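Local coordinates for sensor protein (Vibrio cholerae, PDB 3BY9) that senses C4-dicarboxylates such as succinate through this extracytoplasmic domain of the histidine kinase DctB and probably passes the signal on by phosphorylating a histidine with ATP, at residues Met150-Ile155 and Val174-Ser179; Tyr165-Asp170 and Pro181-His186; Arg104-Leu109 and Tyr131-Val136. All coordinates share one frame; numbering follows the deposited sequence.

Contact 1: residues Met150-Ile155 and Val174-Ser179; sequences MDLSAI and VVFMSS
L152 and I155 meet F176 and M177 in a buried, wholly apolar contact at the junction of the two PAS-like halves of the sensor domain. L152 follows the strand 141-150 of the five-stranded sheet and I155 lies on the short helix 153-157 that leads toward the second sheet. F176 and M177 form a classic beta bulge: both residues face A168 of strand 165-169, and their backbones bond to it. M177, a selenomethionine in this crystal, points its CB toward the helix start, whereas F176 brings only the end of its ring near. L152 CD1 comes within 3.4 Å of F176 CE2, approaching the ring obliquely, with the two side chains crossing at about a right angle. The same methyl lies 3.9 Å from M177 CG, so one leucine methyl, CD1, touches both bulge residues. M177 reaches further: with SE anti to CA (chi2 -175°), its side chain is straight as far as the selenium, which comes 3.8 Å from I155 CG2. A long, flexible side chain suits this place because it spans from the bulge to the helix, and the beta-branched isoleucine offers a methyl to receive it. R128 runs close by, touching L152 and M177 and bonding to the F176 carbonyl, while helix 5-27 covers I155. The helix start is capped by D151, whose OD2 accepts from S153 OG at 2.7 Å on its syn side and from S153 N at 3.0 Å, the amide lying above the carboxylate plane.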
loop_
_atom_site.group_PDB
_atom_site.type_symbol
_atom_site.label_atom_id
_atom_site.label_comp_id
_atom_site.label_asym_id
_atom_site.label_seq_id
_atom_site.Cartn_x
_atom_site.Cartn_y
_atom_site.Cartn_z
HETATM N N MSE A 150 3.445 6.751 2.041
HETATM C CA MSE A 150 2.374 7.636 1.550
HETATM C C MSE A 150 1.043 7.193 2.126
HETATM O O MSE A 150 0.727 6.007 2.114
HETATM C CB MSE A 150 2.288 7.563 -0.013
HETATM C CG MSE A 150 1.346 8.608 -0.578
HETATM SE SE MSE A 150 0.873 8.058 -2.431
HETATM C CE MSE A 150 -0.318 6.570 -1.952
ATOM N N ASP A 151 0.258 8.158 2.614
ATOM C CA ASP A 151 -1.082 7.897 3.153
ATOM C C ASP A 151 -1.919 7.595 1.913
ATOM O O ASP A 151 -1.639 8.121 0.830
ATOM C CB ASP A 151 -1.568 9.188 3.833
ATOM C CG ASP A 151 -2.955 9.074 4.413
ATOM O OD1 ASP A 151 -3.113 8.394 5.457
ATOM O OD2 ASP A 151 -3.886 9.676 3.820
ATOM N N LEU A 152 -2.961 6.796 2.091
ATOM C CA LEU A 152 -3.831 6.395 0.965
ATOM C C LEU A 152 -5.039 7.275 0.710
ATOM O O LEU A 152 -5.792 7.030 -0.238
ATOM C CB LEU A 152 -4.351 5.012 1.216
ATOM C CG LEU A 152 -3.225 4.025 1.484
ATOM C CD1 LEU A 152 -3.822 2.666 1.718
ATOM C CD2 LEU A 152 -2.273 3.983 0.300
ATOM N N SER A 153 -5.267 8.278 1.541
ATOM C CA SER A 153 -6.464 9.121 1.356
ATOM C C SER A 153 -6.628 9.779 0.011
ATOM O O SER A 153 -7.731 9.784 -0.532
ATOM C CB SER A 153 -6.522 10.219 2.430
ATOM O OG SER A 153 -6.566 9.614 3.709
ATOM N N ALA A 154 -5.564 10.352 -0.546
ATOM C CA ALA A 154 -5.755 11.027 -1.824
ATOM C C ALA A 154 -6.182 10.023 -2.913
ATOM O O ALA A 154 -6.921 10.384 -3.835
ATOM C CB ALA A 154 -4.469 11.798 -2.235
ATOM N N ILE A 155 -5.722 8.772 -2.816
ATOM C CA ILE A 155 -6.149 7.774 -3.807
ATOM C C ILE A 155 -7.631 7.451 -3.565
ATOM O O ILE A 155 -8.452 7.587 -4.462
ATOM C CB ILE A 155 -5.333 6.457 -3.715
ATOM C CG1 ILE A 155 -3.913 6.683 -4.263
ATOM C CG2 ILE A 155 -6.012 5.327 -4.536
ATOM C CD1 ILE A 155 -3.058 5.375 -4.281
ATOM N N VAL A 174 -7.567 -9.980 -0.562
ATOM C CA VAL A 174 -7.896 -9.147 0.594
ATOM C C VAL A 174 -8.071 -7.690 0.086
ATOM O O VAL A 174 -7.261 -7.173 -0.715
ATOM C CB VAL A 174 -6.776 -9.180 1.669
ATOM C CG1 VAL A 174 -7.129 -8.221 2.835
ATOM C CG2 VAL A 174 -6.640 -10.620 2.227
ATOM N N VAL A 175 -9.130 -7.037 0.563
ATOM C CA VAL A 175 -9.434 -5.645 0.199
ATOM C C VAL A 175 -8.538 -4.711 1.003
ATOM O O VAL A 175 -8.649 -4.631 2.221
ATOM C CB VAL A 175 -10.936 -5.353 0.465
ATOM C CG1 VAL A 175 -11.231 -3.894 0.183
ATOM C CG2 VAL A 175 -11.789 -6.226 -0.493
ATOM N N PHE A 176 -7.607 -4.028 0.309
ATOM C CA PHE A 176 -6.661 -3.119 0.956
ATOM C C PHE A 176 -7.118 -1.660 0.846
ATOM O O PHE A 176 -6.776 -0.864 1.712
ATOM C CB PHE A 176 -5.274 -3.275 0.330
ATOM C CG PHE A 176 -4.264 -2.398 0.945
ATOM C CD1 PHE A 176 -3.923 -2.563 2.276
ATOM C CD2 PHE A 176 -3.712 -1.363 0.226
ATOM C CE1 PHE A 176 -3.024 -1.687 2.913
ATOM C CE2 PHE A 176 -2.810 -0.471 0.838
ATOM C CZ PHE A 176 -2.472 -0.641 2.185
HETATM N N MSE A 177 -7.851 -1.304 -0.230
HETATM C CA MSE A 177 -8.428 0.055 -0.383
HETATM C C MSE A 177 -9.853 -0.163 -0.848
HETATM O O MSE A 177 -10.137 -1.135 -1.512
HETATM C CB MSE A 177 -7.675 0.894 -1.435
HETATM C CG MSE A 177 -6.334 1.305 -0.898
HETATM SE SE MSE A 177 -5.416 2.501 -2.119
HETATM C CE MSE A 177 -5.010 1.341 -3.488
ATOM N N SER A 178 -10.749 0.763 -0.519
ATOM C CA SER A 178 -12.123 0.571 -0.989
ATOM C C SER A 178 -12.913 1.867 -0.792
ATOM O O SER A 178 -12.564 2.670 0.066
ATOM C CB SER A 178 -12.788 -0.477 -0.132
ATOM O OG SER A 178 -14.146 -0.661 -0.573
ATOM N N SER A 179 -13.955 2.064 -1.604
ATOM C CA SER A 179 -14.845 3.192 -1.360
ATOM C C SER A 179 -15.864 2.797 -0.271
ATOM O O SER A 179 -16.659 3.642 0.166
ATOM C CB SER A 179 -15.541 3.627 -2.664
ATOM O OG SER A 179 -16.331 2.577 -3.266
#

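Contact 2: residues Tyr165-Asp170 and Pro181-His186; sequences YFVATD and PAWLFH
D170 OD1 is gripped by two backbone amides, those of H172 and V174, which fixes the chain just after strand 165-169, the strand whose Y165 and V167 receive the indole of W183. V167 CG1 sits 3.8 Å from W183 CE3, near the plane of the indole and at its edge. A chi1 of -69° sets CG1 beside the backbone N, from where this one methyl meets the indole edge; a short branched side chain suffices. Y165 comes obliquely to the six-membered ring, its CB 4.2 Å from W183 CZ3. The two aromatic rings form an oblique pair, their planes at 55°. Strand 165-169 is the outermost of the four main strands of the antiparallel sheet in the second PAS-like half, with the 175-179 region bonded along its other side. The tryptophan, the last residue of a 3-10 turn, lies against it and also touches L255 of the adjacent strand 250-257. A broad, largely apolar ring suits this spot because it spans two strands at once; W215 meets it edge-to-face. From W183 the chain makes a type II turn closed by H186 N to W183 O at 3.1 Å. H186 ND1 also donates to L184 O at 3.0 Å, in the plane of its own ring but above the carbonyl plane.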
loop_
_atom_site.group_PDB
_atom_site.type_symbol
_atom_site.label_atom_id
_atom_site.label_comp_id
_atom_site.label_asym_id
_atom_site.label_seq_id
_atom_site.Cartn_x
_atom_site.Cartn_y
_atom_site.Cartn_z
ATOM N N TYR A 165 -18.855 1.108 -6.846
ATOM C CA TYR A 165 -17.868 1.059 -5.783
ATOM C C TYR A 165 -16.587 0.534 -6.313
ATOM O O TYR A 165 -16.562 -0.108 -7.376
ATOM C CB TYR A 165 -18.332 0.074 -4.677
ATOM C CG TYR A 165 -19.692 0.392 -4.102
ATOM C CD1 TYR A 165 -19.817 1.214 -2.955
ATOM C CD2 TYR A 165 -20.845 -0.000 -4.787
ATOM C CE1 TYR A 165 -21.088 1.644 -2.499
ATOM C CE2 TYR A 165 -22.120 0.465 -4.358
ATOM C CZ TYR A 165 -22.203 1.281 -3.217
ATOM O OH TYR A 165 -23.438 1.764 -2.860
ATOM N N PHE A 166 -15.490 0.809 -5.596
ATOM C CA PHE A 166 -14.257 0.154 -6.054
ATOM C C PHE A 166 -13.588 -0.541 -4.886
ATOM O O PHE A 166 -13.810 -0.214 -3.712
ATOM C CB PHE A 166 -13.242 1.157 -6.658
ATOM C CG PHE A 166 -12.278 1.719 -5.641
ATOM C CD1 PHE A 166 -11.079 1.085 -5.381
ATOM C CD2 PHE A 166 -12.617 2.858 -4.903
ATOM C CE1 PHE A 166 -10.210 1.569 -4.391
ATOM C CE2 PHE A 166 -11.757 3.348 -3.911
ATOM C CZ PHE A 166 -10.537 2.687 -3.660
ATOM N N VAL A 167 -12.807 -1.574 -5.202
ATOM C CA VAL A 167 -11.944 -2.151 -4.162
ATOM C C VAL A 167 -10.584 -2.357 -4.864
ATOM O O VAL A 167 -10.550 -2.452 -6.096
ATOM C CB VAL A 167 -12.361 -3.547 -3.640
ATOM C CG1 VAL A 167 -13.681 -3.400 -2.820
ATOM C CG2 VAL A 167 -12.567 -4.561 -4.808
ATOM N N ALA A 168 -9.501 -2.389 -4.076
ATOM C CA ALA A 168 -8.165 -2.725 -4.603
ATOM C C ALA A 168 -7.829 -3.961 -3.822
ATOM O O ALA A 168 -7.768 -3.926 -2.586
ATOM C CB ALA A 168 -7.161 -1.612 -4.311
ATOM N N THR A 169 -7.618 -5.085 -4.519
ATOM C CA THR A 169 -7.353 -6.357 -3.829
ATOM C C THR A 169 -5.924 -6.876 -4.028
ATOM O O THR A 169 -5.326 -6.656 -5.071
ATOM C CB THR A 169 -8.294 -7.460 -4.357
ATOM O OG1 THR A 169 -8.236 -7.464 -5.799
ATOM C CG2 THR A 169 -9.751 -7.192 -3.936
ATOM N N ASP A 170 -5.413 -7.566 -3.004
ATOM C CA ASP A 170 -4.071 -8.141 -3.126
ATOM C C ASP A 170 -4.207 -9.551 -3.697
ATOM O O ASP A 170 -5.291 -9.972 -4.135
ATOM C CB ASP A 170 -3.354 -8.153 -1.765
ATOM C CG ASP A 170 -3.942 -9.146 -0.763
ATOM O OD1 ASP A 170 -4.761 -10.023 -1.108
ATOM O OD2 ASP A 170 -3.547 -9.053 0.426
ATOM N N PRO A 181 -15.479 1.503 3.326
ATOM C CA PRO A 181 -14.505 1.167 4.381
ATOM C C PRO A 181 -14.769 -0.059 5.222
ATOM O O PRO A 181 -13.843 -0.643 5.805
ATOM C CB PRO A 181 -14.442 2.453 5.234
ATOM C CG PRO A 181 -14.836 3.526 4.252
ATOM C CD PRO A 181 -15.957 2.894 3.445
ATOM N N ALA A 182 -16.034 -0.466 5.294
ATOM C CA ALA A 182 -16.374 -1.643 6.077
ATOM C C ALA A 182 -15.762 -2.904 5.471
ATOM O O ALA A 182 -15.624 -3.916 6.153
ATOM C CB ALA A 182 -17.889 -1.800 6.129
ATOM N N TRP A 183 -15.423 -2.851 4.181
ATOM C CA TRP A 183 -14.864 -4.048 3.506
ATOM C C TRP A 183 -13.331 -4.122 3.669
ATOM O O TRP A 183 -12.712 -5.147 3.296
ATOM C CB TRP A 183 -15.227 -4.045 2.000
ATOM C CG TRP A 183 -16.727 -4.049 1.675
ATOM C CD1 TRP A 183 -17.751 -4.421 2.518
ATOM C CD2 TRP A 183 -17.341 -3.699 0.433
ATOM N NE1 TRP A 183 -18.960 -4.330 1.860
ATOM C CE2 TRP A 183 -18.741 -3.886 0.583
ATOM C CE3 TRP A 183 -16.852 -3.233 -0.799
ATOM C CZ2 TRP A 183 -19.641 -3.625 -0.454
ATOM C CZ3 TRP A 183 -17.741 -2.965 -1.813
ATOM C CH2 TRP A 183 -19.133 -3.160 -1.635
ATOM N N LEU A 184 -12.711 -3.082 4.220
ATOM C CA LEU A 184 -11.231 -3.116 4.405
ATOM C C LEU A 184 -10.795 -4.306 5.238
ATOM O O LEU A 184 -11.414 -4.616 6.243
ATOM C CB LEU A 184 -10.712 -1.833 5.086
ATOM C CG LEU A 184 -10.838 -0.569 4.206
ATOM C CD1 LEU A 184 -10.364 0.641 5.040
ATOM C CD2 LEU A 184 -10.020 -0.666 2.914
ATOM N N PHE A 185 -9.707 -4.958 4.824
ATOM C CA PHE A 185 -9.140 -6.100 5.515
ATOM C C PHE A 185 -10.052 -7.348 5.528
ATOM O O PHE A 185 -9.866 -8.218 6.369
ATOM C CB PHE A 185 -8.693 -5.737 6.941
ATOM C CG PHE A 185 -7.781 -4.528 7.004
ATOM C CD1 PHE A 185 -6.567 -4.518 6.328
ATOM C CD2 PHE A 185 -8.163 -3.393 7.709
ATOM C CE1 PHE A 185 -5.732 -3.369 6.342
ATOM C CE2 PHE A 185 -7.348 -2.245 7.734
ATOM C CZ PHE A 185 -6.129 -2.241 7.041
ATOM N N HIS A 186 -11.037 -7.412 4.625
ATOM C CA HIS A 186 -11.852 -8.615 4.468
ATOM C C HIS A 186 -11.437 -9.202 3.122
ATOM O O HIS A 186 -10.987 -8.496 2.212
ATOM C CB HIS A 186 -13.341 -8.307 4.355
ATOM C CG HIS A 186 -13.963 -7.849 5.631
ATOM N ND1 HIS A 186 -13.514 -6.745 6.333
ATOM C CD2 HIS A 186 -15.007 -8.353 6.332
ATOM C CE1 HIS A 186 -14.272 -6.586 7.409
ATOM N NE2 HIS A 186 -15.184 -7.547 7.427
#

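Contact 3: residues Arg104-Leu109 and Tyr131-Val136; sequences RPYFYL and YYAYPV. With SIN (succinic acid), chain E.
Aromatic packing brings Y106, from the first turn of helix 105-110, against Y131 of strand 128-138 in the membrane-distal PAS-like half. The rings are nearly parallel, at 14°, but slid apart so that they barely overlap, and Y106 CE2 lies over one face of Y131, toward the rim, 3.5 Å from Y131 CD1. Y106 holds CG between its backbone N and carbonyl carbon (chi1 62°), which turns the ring toward the strand and the ligand. Next to it, A133 is small enough to let the helix come close, its CB 4.0 Å from Y106 CB. Hydrogen bonds then join both tyrosines and R104, the N-cap residue, to a bound succinate. R104 takes one carboxylate side-on with two nearly straight bonds, NE to O3 at 2.8 Å and NH2 to O4 at 2.9 Å. Y106 OH also bonds O3, at a distance so short that its exact length is doubtful, and Y131 OH donates to O1 of the other carboxylate at 2.7 Å. L121 O and Y76 OH hold R104 NH2 and Y106 OH in place. R104, K149, hydroxyls including that of S125, and the backbone amides of S123 and T124 together supply donors suited to a dianion, and the positive charges probably help keep the carboxylates ionised.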
loop_
_atom_site.group_PDB
_atom_site.type_symbol
_atom_site.label_atom_id
_atom_site.label_comp_id
_atom_site.label_asym_id
_atom_site.label_seq_id
_atom_site.Cartn_x
_atom_site.Cartn_y
_atom_site.Cartn_z
ATOM N N ARG A 104 10.139 -6.472 7.313
ATOM C CA ARG A 104 9.283 -5.959 6.241
ATOM C C ARG A 104 9.892 -6.199 4.876
ATOM O O ARG A 104 11.077 -5.954 4.664
ATOM C CB ARG A 104 9.081 -4.455 6.355
ATOM C CG ARG A 104 8.042 -4.050 7.338
ATOM C CD ARG A 104 6.603 -4.394 6.847
ATOM N NE ARG A 104 5.621 -3.537 7.549
ATOM C CZ ARG A 104 4.349 -3.874 7.773
ATOM N NH1 ARG A 104 3.865 -5.037 7.356
ATOM N NH2 ARG A 104 3.577 -3.057 8.521
ATOM N N PRO A 105 9.076 -6.593 3.908
ATOM C CA PRO A 105 9.644 -6.829 2.564
ATOM C C PRO A 105 10.339 -5.618 1.964
ATOM O O PRO A 105 11.328 -5.759 1.263
ATOM C CB PRO A 105 8.415 -7.210 1.751
ATOM C CG PRO A 105 7.610 -8.030 2.756
ATOM C CD PRO A 105 7.711 -7.164 4.030
ATOM N N TYR A 106 9.826 -4.404 2.207
ATOM C CA TYR A 106 10.505 -3.277 1.580
ATOM C C TYR A 106 11.929 -3.118 2.098
ATOM O O TYR A 106 12.793 -2.635 1.346
ATOM C CB TYR A 106 9.677 -1.977 1.710
ATOM C CG TYR A 106 9.422 -1.515 3.141
ATOM C CD1 TYR A 106 10.448 -0.920 3.911
ATOM C CD2 TYR A 106 8.152 -1.641 3.719
ATOM C CE1 TYR A 106 10.205 -0.460 5.230
ATOM C CE2 TYR A 106 7.912 -1.187 5.037
ATOM C CZ TYR A 106 8.944 -0.604 5.781
ATOM O OH TYR A 106 8.727 -0.195 7.100
ATOM N N PHE A 107 12.222 -3.540 3.328
ATOM C CA PHE A 107 13.582 -3.381 3.799
ATOM C C PHE A 107 14.398 -4.601 3.234
ATOM O O PHE A 107 15.507 -4.447 2.722
ATOM C CB PHE A 107 13.643 -3.437 5.336
ATOM C CG PHE A 107 15.062 -3.416 5.864
ATOM C CD1 PHE A 107 15.756 -2.210 5.959
ATOM C CD2 PHE A 107 15.741 -4.618 6.109
ATOM C CE1 PHE A 107 17.093 -2.152 6.282
ATOM C CE2 PHE A 107 17.097 -4.598 6.432
ATOM C CZ PHE A 107 17.784 -3.344 6.519
ATOM N N TYR A 108 13.827 -5.790 3.366
ATOM C CA TYR A 108 14.516 -7.015 2.897
ATOM C C TYR A 108 14.931 -6.878 1.443
ATOM O O TYR A 108 16.089 -7.233 1.056
ATOM C CB TYR A 108 13.527 -8.199 3.040
ATOM C CG TYR A 108 14.036 -9.534 2.527
ATOM C CD1 TYR A 108 15.088 -10.206 3.164
ATOM C CD2 TYR A 108 13.421 -10.147 1.456
ATOM C CE1 TYR A 108 15.514 -11.470 2.729
ATOM C CE2 TYR A 108 13.821 -11.416 0.995
ATOM C CZ TYR A 108 14.868 -12.069 1.638
ATOM O OH TYR A 108 15.265 -13.320 1.174
ATOM N N LEU A 109 14.005 -6.374 0.615
ATOM C CA LEU A 109 14.336 -6.249 -0.808
ATOM C C LEU A 109 15.275 -5.096 -1.099
ATOM O O LEU A 109 16.190 -5.219 -1.921
ATOM C CB LEU A 109 13.094 -6.062 -1.659
ATOM C CG LEU A 109 12.055 -7.207 -1.477
ATOM C CD1 LEU A 109 10.737 -6.862 -2.201
ATOM C CD2 LEU A 109 12.655 -8.538 -1.994
ATOM N N TYR A 131 4.457 2.103 0.529
ATOM C CA TYR A 131 5.846 2.355 0.870
ATOM C C TYR A 131 6.778 2.237 -0.308
ATOM O O TYR A 131 6.663 1.273 -1.083
ATOM C CB TYR A 131 6.319 1.319 1.922
ATOM C CG TYR A 131 5.535 1.302 3.231
ATOM C CD1 TYR A 131 6.084 1.789 4.403
ATOM C CD2 TYR A 131 4.260 0.717 3.303
ATOM C CE1 TYR A 131 5.402 1.712 5.634
ATOM C CE2 TYR A 131 3.583 0.632 4.529
ATOM C CZ TYR A 131 4.146 1.124 5.667
ATOM O OH TYR A 131 3.465 1.074 6.860
ATOM N N TYR A 132 7.679 3.228 -0.453
ATOM C CA TYR A 132 8.730 3.144 -1.483
ATOM C C TYR A 132 10.066 3.119 -0.731
ATOM O O TYR A 132 10.288 3.933 0.178
ATOM C CB TYR A 132 8.713 4.376 -2.383
ATOM C CG TYR A 132 7.580 4.323 -3.395
ATOM C CD1 TYR A 132 7.670 3.483 -4.501
ATOM C CD2 TYR A 132 6.462 5.110 -3.225
ATOM C CE1 TYR A 132 6.638 3.438 -5.451
ATOM C CE2 TYR A 132 5.423 5.089 -4.159
ATOM C CZ TYR A 132 5.524 4.271 -5.245
ATOM O OH TYR A 132 4.516 4.307 -6.176
ATOM N N ALA A 133 10.973 2.225 -1.121
ATOM C CA ALA A 133 12.254 2.133 -0.414
ATOM C C ALA A 133 13.396 2.070 -1.419
ATOM O O ALA A 133 13.206 1.672 -2.597
ATOM C CB ALA A 133 12.252 0.865 0.477
ATOM N N TYR A 134 14.568 2.506 -0.981
ATOM C CA TYR A 134 15.707 2.529 -1.912
ATOM C C TYR A 134 16.975 2.372 -1.085
ATOM O O TYR A 134 17.079 2.885 0.023
ATOM C CB TYR A 134 15.734 3.901 -2.627
ATOM C CG TYR A 134 16.507 3.876 -3.918
ATOM C CD1 TYR A 134 15.879 3.520 -5.123
ATOM C CD2 TYR A 134 17.865 4.194 -3.944
ATOM C CE1 TYR A 134 16.606 3.476 -6.310
ATOM C CE2 TYR A 134 18.584 4.154 -5.140
ATOM C CZ TYR A 134 17.945 3.790 -6.316
ATOM O OH TYR A 134 18.680 3.710 -7.522
ATOM N N PRO A 135 17.977 1.641 -1.611
ATOM C CA PRO A 135 19.217 1.468 -0.843
ATOM C C PRO A 135 20.060 2.766 -0.767
ATOM O O PRO A 135 20.114 3.529 -1.749
ATOM C CB PRO A 135 19.981 0.389 -1.655
ATOM C CG PRO A 135 19.528 0.693 -3.101
ATOM C CD PRO A 135 18.005 0.912 -2.898
ATOM N N VAL A 136 20.700 3.003 0.389
ATOM C CA VAL A 136 21.618 4.143 0.497
ATOM C C VAL A 136 22.991 3.541 0.200
ATOM O O VAL A 136 23.436 2.649 0.914
ATOM C CB VAL A 136 21.626 4.739 1.891
ATOM C CG1 VAL A 136 22.705 5.885 1.966
ATOM C CG2 VAL A 136 20.216 5.334 2.201
HETATM C C1 SIN E . 4.482 2.165 10.300
HETATM O O1 SIN E . 4.191 2.401 9.079
HETATM O O2 SIN E . 3.654 2.371 11.232
HETATM C C2 SIN E . 5.857 1.605 10.685
HETATM C C3 SIN E . 6.589 0.994 9.477
HETATM C C4 SIN E . 6.027 -0.348 9.045
HETATM O O3 SIN E . 6.556 -0.925 8.046
HETATM O O4 SIN E . 5.037 -0.835 9.663
#

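In the fold
Both segments of contact 3 precede those of contact 1, whereas the segments of contacts 1 and 2 alternate along the chain. Contact 3 belongs to the five-stranded sheet and its succinate site; contact 2 belongs to the four-stranded sheet, across the middle of the molecule, their centres about 25 Å apart. Contact 1 lies between them, its centre about 20 Å from that of contact 3 and about 8 Å from that of contact 2, which it touches through V175 and F185. Strand 141-150, beside strand 128-138, carries K149 of the ligand site next to its end and leads directly into segment 150-155, so the chain passes here from the ligand-binding half to the second half.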